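Local coordinates for protein VP1 (PDB 4PCG) that is the major capsid protein of human polyomavirus 6, whose jelly-roll core forms pentamers and probably helps attach the virion to host cells, at residues B[21-26]-B[66-71]; B[87-92]-B[266-271]. One frame throughout, in Å; residues are numbered along the deposited sequence.

Contact 1 (B[21-26]-B[66-71]); sequences YKVEAI and VNLPEI
Pro69 lays its ring edge over one face of the Tyr21 ring, with CD 3.7 Å from the ring centroid and only 14° off the normal, a CH-pi contact. CG of the same proline follows alongside, 3.6 Å from Tyr21 CE1. Beside this pair, Leu68 CD2 fills the angle between two side chains of segment 21-26: it lies 3.7 Å from Val23 CG2 and 4.0 Å from Tyr21 CE2. Farther along, Val23 and Val66 meet tip to tip, CG1 to CG1 at 4.0 Å. Tyr21 has CG anti to the backbone N (chi1 -167°), which carries the ring out to the proline. Its hydroxyl is tied to the other segment through one water, 2.7 Å from Tyr21 OH, which donates to Asn67 O. No direct hydrogen bond joins the segments, so apart from that water bridge the contact is apolar. At the surface of the jelly roll, strand 9-27 thus meets the end of strand 62-67 and the loop after it. Strand 9-27 is held by backbone bonds to strand 256-274, whose Phe269 touches both Val23 and Leu68; Val66 pairs with Ile228 of strand 227-239, while Pro69 O accepts a bond from Trp83 NE1 on strand 79-93.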
loop_
_atom_site.group_PDB
_atom_site.type_symbol
_atom_site.label_atom_id
_atom_site.label_comp_id
_atom_site.label_asym_id
_atom_site.label_seq_id
_atom_site.Cartn_x
_atom_site.Cartn_y
_atom_site.Cartn_z
ATOM N N TYR B 21 -25.108 24.404 -12.723
ATOM C CA TYR B 21 -25.764 24.170 -11.456
ATOM C C TYR B 21 -24.858 23.290 -10.614
ATOM O O TYR B 21 -23.969 22.617 -11.138
ATOM C CB TYR B 21 -27.106 23.459 -11.678
ATOM C CG TYR B 21 -28.034 23.428 -10.463
ATOM C CD1 TYR B 21 -28.551 24.614 -9.928
ATOM C CD2 TYR B 21 -28.411 22.238 -9.869
ATOM C CE1 TYR B 21 -29.395 24.604 -8.818
ATOM C CE2 TYR B 21 -29.267 22.223 -8.752
ATOM C CZ TYR B 21 -29.752 23.409 -8.245
ATOM O OH TYR B 21 -30.596 23.423 -7.155
ATOM N N LYS B 22 -25.085 23.300 -9.310
ATOM C CA LYS B 22 -24.476 22.331 -8.443
ATOM C C LYS B 22 -25.452 21.865 -7.371
ATOM O O LYS B 22 -26.340 22.604 -6.959
ATOM C CB LYS B 22 -23.161 22.832 -7.838
ATOM C CG LYS B 22 -23.285 23.972 -6.874
ATOM C CD LYS B 22 -21.928 24.290 -6.247
ATOM C CE LYS B 22 -21.959 25.668 -5.600
ATOM N NZ LYS B 22 -22.786 25.585 -4.372
ATOM N N VAL B 23 -25.274 20.625 -6.959
ATOM C CA VAL B 23 -26.014 20.027 -5.859
ATOM C C VAL B 23 -24.998 19.674 -4.779
ATOM O O VAL B 23 -24.003 19.025 -5.063
ATOM C CB VAL B 23 -26.712 18.747 -6.315
ATOM C CG1 VAL B 23 -27.151 17.870 -5.129
ATOM C CG2 VAL B 23 -27.905 19.118 -7.181
ATOM N N GLU B 24 -25.302 20.066 -3.555
ATOM C CA GLU B 24 -24.568 19.613 -2.386
ATOM C C GLU B 24 -25.466 18.798 -1.481
ATOM O O GLU B 24 -26.624 19.182 -1.238
ATOM C CB GLU B 24 -24.006 20.807 -1.629
ATOM C CG GLU B 24 -22.860 21.428 -2.387
ATOM C CD GLU B 24 -22.324 22.696 -1.773
ATOM O OE1 GLU B 24 -22.395 22.827 -0.530
ATOM O OE2 GLU B 24 -21.788 23.536 -2.535
ATOM N N ALA B 25 -24.928 17.709 -0.934
ATOM C CA ALA B 25 -25.677 16.887 -0.008
ATOM C C ALA B 25 -24.733 16.145 0.910
ATOM O O ALA B 25 -23.586 15.893 0.548
ATOM C CB ALA B 25 -26.524 15.886 -0.771
ATOM N N ILE B 26 -25.207 15.798 2.099
ATOM C CA ILE B 26 -24.481 14.850 2.941
ATOM C C ILE B 26 -25.416 13.687 3.176
ATOM O O ILE B 26 -26.484 13.871 3.756
ATOM C CB ILE B 26 -24.024 15.451 4.277
ATOM C CG1 ILE B 26 -22.960 16.524 4.028
ATOM C CG2 ILE B 26 -23.432 14.357 5.176
ATOM C CD1 ILE B 26 -22.526 17.270 5.254
ATOM N N VAL B 66 -32.304 14.080 -5.636
ATOM C CA VAL B 66 -32.380 15.527 -5.558
ATOM C C VAL B 66 -32.876 16.107 -6.864
ATOM O O VAL B 66 -32.247 15.907 -7.909
ATOM C CB VAL B 66 -31.005 16.126 -5.226
ATOM C CG1 VAL B 66 -31.115 17.644 -5.152
ATOM C CG2 VAL B 66 -30.480 15.552 -3.918
ATOM N N ASN B 67 -33.999 16.815 -6.804
ATOM C CA ASN B 67 -34.607 17.409 -7.980
ATOM C C ASN B 67 -33.780 18.567 -8.470
ATOM O O ASN B 67 -33.194 19.290 -7.684
ATOM C CB ASN B 67 -36.031 17.869 -7.695
ATOM C CG ASN B 67 -37.001 16.706 -7.576
ATOM O OD1 ASN B 67 -36.888 15.690 -8.284
ATOM N ND2 ASN B 67 -37.976 16.853 -6.694
ATOM N N LEU B 68 -33.679 18.678 -9.777
ATOM C CA LEU B 68 -32.937 19.738 -10.422
ATOM C C LEU B 68 -33.909 20.780 -10.981
ATOM O O LEU B 68 -35.072 20.482 -11.293
ATOM C CB LEU B 68 -32.104 19.140 -11.551
ATOM C CG LEU B 68 -31.147 18.030 -11.124
ATOM C CD1 LEU B 68 -30.470 17.370 -12.316
ATOM C CD2 LEU B 68 -30.131 18.567 -10.131
ATOM N N PRO B 69 -33.432 22.015 -11.177
ATOM C CA PRO B 69 -34.330 23.057 -11.667
ATOM C C PRO B 69 -34.866 22.800 -13.079
ATOM O O PRO B 69 -34.153 22.251 -13.927
ATOM C CB PRO B 69 -33.450 24.322 -11.690
ATOM C CG PRO B 69 -32.173 23.974 -11.063
ATOM C CD PRO B 69 -32.036 22.480 -11.062
ATOM N N GLU B 70 -36.113 23.183 -13.315
ATOM C CA GLU B 70 -36.655 23.203 -14.665
ATOM C C GLU B 70 -35.786 24.075 -15.561
ATOM O O GLU B 70 -35.365 25.159 -15.160
ATOM C CB GLU B 70 -38.065 23.786 -14.686
ATOM C CG GLU B 70 -39.162 22.817 -14.284
ATOM C CD GLU B 70 -40.539 23.280 -14.749
ATOM O OE1 GLU B 70 -40.623 24.204 -15.603
ATOM O OE2 GLU B 70 -41.543 22.717 -14.259
ATOM N N ILE B 71 -35.531 23.605 -16.773
ATOM C CA ILE B 71 -34.815 24.394 -17.754
ATOM C C ILE B 71 -35.838 25.098 -18.656
ATOM O O ILE B 71 -36.633 24.438 -19.320
ATOM C CB ILE B 71 -33.866 23.504 -18.583
ATOM C CG1 ILE B 71 -32.783 22.917 -17.689
ATOM C CG2 ILE B 71 -33.230 24.318 -19.692
ATOM C CD1 ILE B 71 -31.917 21.855 -18.347
HETATM O O HOH W 1 -31.397 20.972 -6.223
#

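Contact 2 (B[87-92]-B[266-271]); sequences RVETEL and RVHFRQ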
loop_
_atom_site.group_PDB
_atom_site.type_symbol
_atom_site.label_atom_id
_atom_site.label_comp_id
_atom_site.label_asym_id
_atom_site.label_seq_id
_atom_site.Cartn_x
_atom_site.Cartn_y
_atom_site.Cartn_z
ATOM N N ARG B 87 -18.796 16.179 -13.172
ATOM C CA ARG B 87 -17.818 15.865 -12.140
ATOM C C ARG B 87 -18.435 15.954 -10.757
ATOM O O ARG B 87 -19.490 16.553 -10.578
ATOM C CB ARG B 87 -16.566 16.748 -12.216
ATOM C CG ARG B 87 -16.774 18.183 -11.808
ATOM C CD ARG B 87 -15.515 18.996 -12.117
ATOM N NE ARG B 87 -15.657 20.378 -11.674
ATOM C CZ ARG B 87 -15.499 20.790 -10.412
ATOM N NH1 ARG B 87 -15.191 19.935 -9.445
ATOM N NH2 ARG B 87 -15.665 22.071 -10.101
ATOM N N VAL B 88 -17.777 15.306 -9.807
ATOM C CA VAL B 88 -18.268 15.216 -8.442
ATOM C C VAL B 88 -17.093 15.267 -7.472
ATOM O O VAL B 88 -16.013 14.703 -7.727
ATOM C CB VAL B 88 -19.103 13.941 -8.204
ATOM C CG1 VAL B 88 -18.298 12.679 -8.484
ATOM C CG2 VAL B 88 -19.671 13.933 -6.784
ATOM N N GLU B 89 -17.299 16.000 -6.381
ATOM C CA GLU B 89 -16.395 15.929 -5.237
ATOM C C GLU B 89 -17.146 15.126 -4.199
ATOM O O GLU B 89 -18.311 15.411 -3.932
ATOM C CB GLU B 89 -16.131 17.323 -4.661
ATOM C CG GLU B 89 -15.564 18.320 -5.657
ATOM C CD GLU B 89 -15.879 19.771 -5.308
ATOM O OE1 GLU B 89 -15.891 20.200 -4.112
ATOM O OE2 GLU B 89 -16.087 20.507 -6.268
ATOM N N THR B 90 -16.521 14.092 -3.643
ATOM C CA THR B 90 -17.182 13.339 -2.591
ATOM C C THR B 90 -16.143 12.989 -1.534
ATOM O O THR B 90 -15.001 12.656 -1.857
ATOM C CB THR B 90 -17.960 12.109 -3.128
ATOM O OG1 THR B 90 -18.622 11.428 -2.050
ATOM C CG2 THR B 90 -17.065 11.106 -3.843
ATOM N N GLU B 91 -16.545 13.091 -0.277
ATOM C CA GLU B 91 -15.606 12.982 0.848
ATOM C C GLU B 91 -16.337 12.432 2.051
ATOM O O GLU B 91 -17.518 12.738 2.257
ATOM C CB GLU B 91 -15.072 14.371 1.207
ATOM C CG GLU B 91 -14.364 15.126 0.067
ATOM C CD GLU B 91 -13.021 14.536 -0.322
ATOM O OE1 GLU B 91 -12.412 13.810 0.493
ATOM O OE2 GLU B 91 -12.522 14.833 -1.433
ATOM N N LEU B 92 -15.640 11.609 2.832
ATOM C CA LEU B 92 -16.180 11.039 4.049
ATOM C C LEU B 92 -15.897 11.939 5.238
ATOM O O LEU B 92 -14.810 12.540 5.342
ATOM C CB LEU B 92 -15.549 9.677 4.331
ATOM C CG LEU B 92 -15.984 8.478 3.494
ATOM C CD1 LEU B 92 -15.443 7.171 4.046
ATOM C CD2 LEU B 92 -17.501 8.441 3.479
ATOM N N ARG B 266 -20.680 17.018 -3.797
ATOM C CA ARG B 266 -20.933 18.222 -4.546
ATOM C C ARG B 266 -20.849 17.823 -6.003
ATOM O O ARG B 266 -19.776 17.512 -6.508
ATOM C CB ARG B 266 -19.866 19.295 -4.266
ATOM C CG ARG B 266 -20.130 20.580 -5.016
ATOM C CD ARG B 266 -19.101 21.659 -4.711
ATOM N NE ARG B 266 -19.331 22.251 -3.401
ATOM C CZ ARG B 266 -18.480 22.299 -2.377
ATOM N NH1 ARG B 266 -18.875 22.884 -1.243
ATOM N NH2 ARG B 266 -17.260 21.798 -2.450
ATOM N N VAL B 267 -21.982 17.866 -6.683
ATOM C CA VAL B 267 -22.079 17.434 -8.059
ATOM C C VAL B 267 -22.219 18.680 -8.927
ATOM O O VAL B 267 -22.994 19.576 -8.629
ATOM C CB VAL B 267 -23.287 16.504 -8.280
ATOM C CG1 VAL B 267 -23.348 16.025 -9.732
ATOM C CG2 VAL B 267 -23.257 15.316 -7.335
ATOM N N HIS B 268 -21.452 18.734 -10.012
ATOM C CA HIS B 268 -21.451 19.861 -10.903
ATOM C C HIS B 268 -22.122 19.509 -12.206
ATOM O O HIS B 268 -21.854 18.449 -12.765
ATOM C CB HIS B 268 -20.012 20.310 -11.172
ATOM C CG HIS B 268 -19.292 20.766 -9.944
ATOM N ND1 HIS B 268 -19.296 22.080 -9.529
ATOM C CD2 HIS B 268 -18.569 20.079 -9.023
ATOM C CE1 HIS B 268 -18.588 22.190 -8.415
ATOM N NE2 HIS B 268 -18.118 20.995 -8.099
ATOM N N PHE B 269 -22.991 20.406 -12.648
ATOM C CA PHE B 269 -23.807 20.243 -13.863
ATOM C C PHE B 269 -23.588 21.319 -14.904
ATOM O O PHE B 269 -23.316 22.502 -14.602
ATOM C CB PHE B 269 -25.317 20.220 -13.532
ATOM C CG PHE B 269 -25.722 19.190 -12.531
ATOM C CD1 PHE B 269 -25.583 19.442 -11.177
ATOM C CD2 PHE B 269 -26.292 17.981 -12.934
ATOM C CE1 PHE B 269 -25.980 18.504 -10.235
ATOM C CE2 PHE B 269 -26.683 17.042 -11.989
ATOM C CZ PHE B 269 -26.540 17.306 -10.644
ATOM N N ARG B 270 -23.771 20.900 -16.153
ATOM C CA ARG B 270 -23.927 21.763 -17.281
ATOM C C ARG B 270 -25.178 21.300 -18.035
ATOM O O ARG B 270 -25.831 20.327 -17.621
ATOM C CB ARG B 270 -22.688 21.678 -18.176
ATOM C CG ARG B 270 -22.459 20.295 -18.780
ATOM C CD ARG B 270 -21.055 20.215 -19.368
ATOM N NE ARG B 270 -20.778 18.874 -19.862
ATOM C CZ ARG B 270 -19.575 18.315 -19.919
ATOM N NH1 ARG B 270 -18.489 18.987 -19.545
ATOM N NH2 ARG B 270 -19.456 17.065 -20.366
ATOM N N GLN B 271 -25.510 21.962 -19.135
ATOM C CA GLN B 271 -26.662 21.528 -19.925
ATOM C C GLN B 271 -26.203 20.841 -21.198
ATOM O O GLN B 271 -25.231 21.261 -21.817
ATOM C CB GLN B 271 -27.579 22.695 -20.248
ATOM C CG GLN B 271 -28.169 23.303 -18.996
ATOM C CD GLN B 271 -29.094 24.456 -19.263
ATOM O OE1 GLN B 271 -29.183 24.977 -20.388
ATOM N NE2 GLN B 271 -29.785 24.893 -18.214
#
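This is an antiparallel strand pairing within the jelly roll of VP1, where strand 79-93 runs beside strand 256-274, their local axes 4.8 Å apart at 175°. Glu89 and Arg266 form a hydrogen-bonded pair, N to O in both directions, and Val88 faces Val267 in the neighbouring non-hydrogen-bonded pair. The two valines share one face of the sheet, touching CG2 to CG2 at 3.9 Å. On the other face a charged cluster gathers round Glu89, whose carboxylate is divided between two partners from residues 266-271. OE1 takes Arg266 NH2 at 2.7 Å, on its syn side and near the guanidinium plane. OE2 receives His268 NE2 at 2.8 Å, a His-carboxylate bond that enters from above the carboxylate plane while staying near the plane of the imidazole. This should fix the ring's rotation. Arg87 NH1 bonds to Thr210 OG1 and adds a weak, 3.4 Å bond to Glu89 OE2. With CG in the crowded position between N and C (chi1 71°), the Arg87 chain swings its guanidinium flat over the His268 ring, planes 23° apart; Arg87 NH2 sits over the ring face, 3.3 Å from His268 NE2, in a stack and not a hydrogen bond.

In the fold
Contact 2 is partly buried and joins adjacent strands of one sheet; contact 1 lies nearer the surface and brings a strand against the end of another and the loop after it. Strand 256-274 connects them, since its 266-271 part is bonded on one side to strand 79-93 and on the other to 21-26, with Val23 O probably accepting from Val267 N at 2.8 Å. Their chemistry differs accordingly: contact 2 combines backbone bonds with a charged cluster, whereas contact 1 relies on apolar side chains and one water. The charges nevertheless run on into segment 21-26, where Glu24 OE2 is shared by Lys22 and Arg266. From within this cluster Arg266 packs on Pro181 of a second subunit, bringing contact 2 to the pentamer interface.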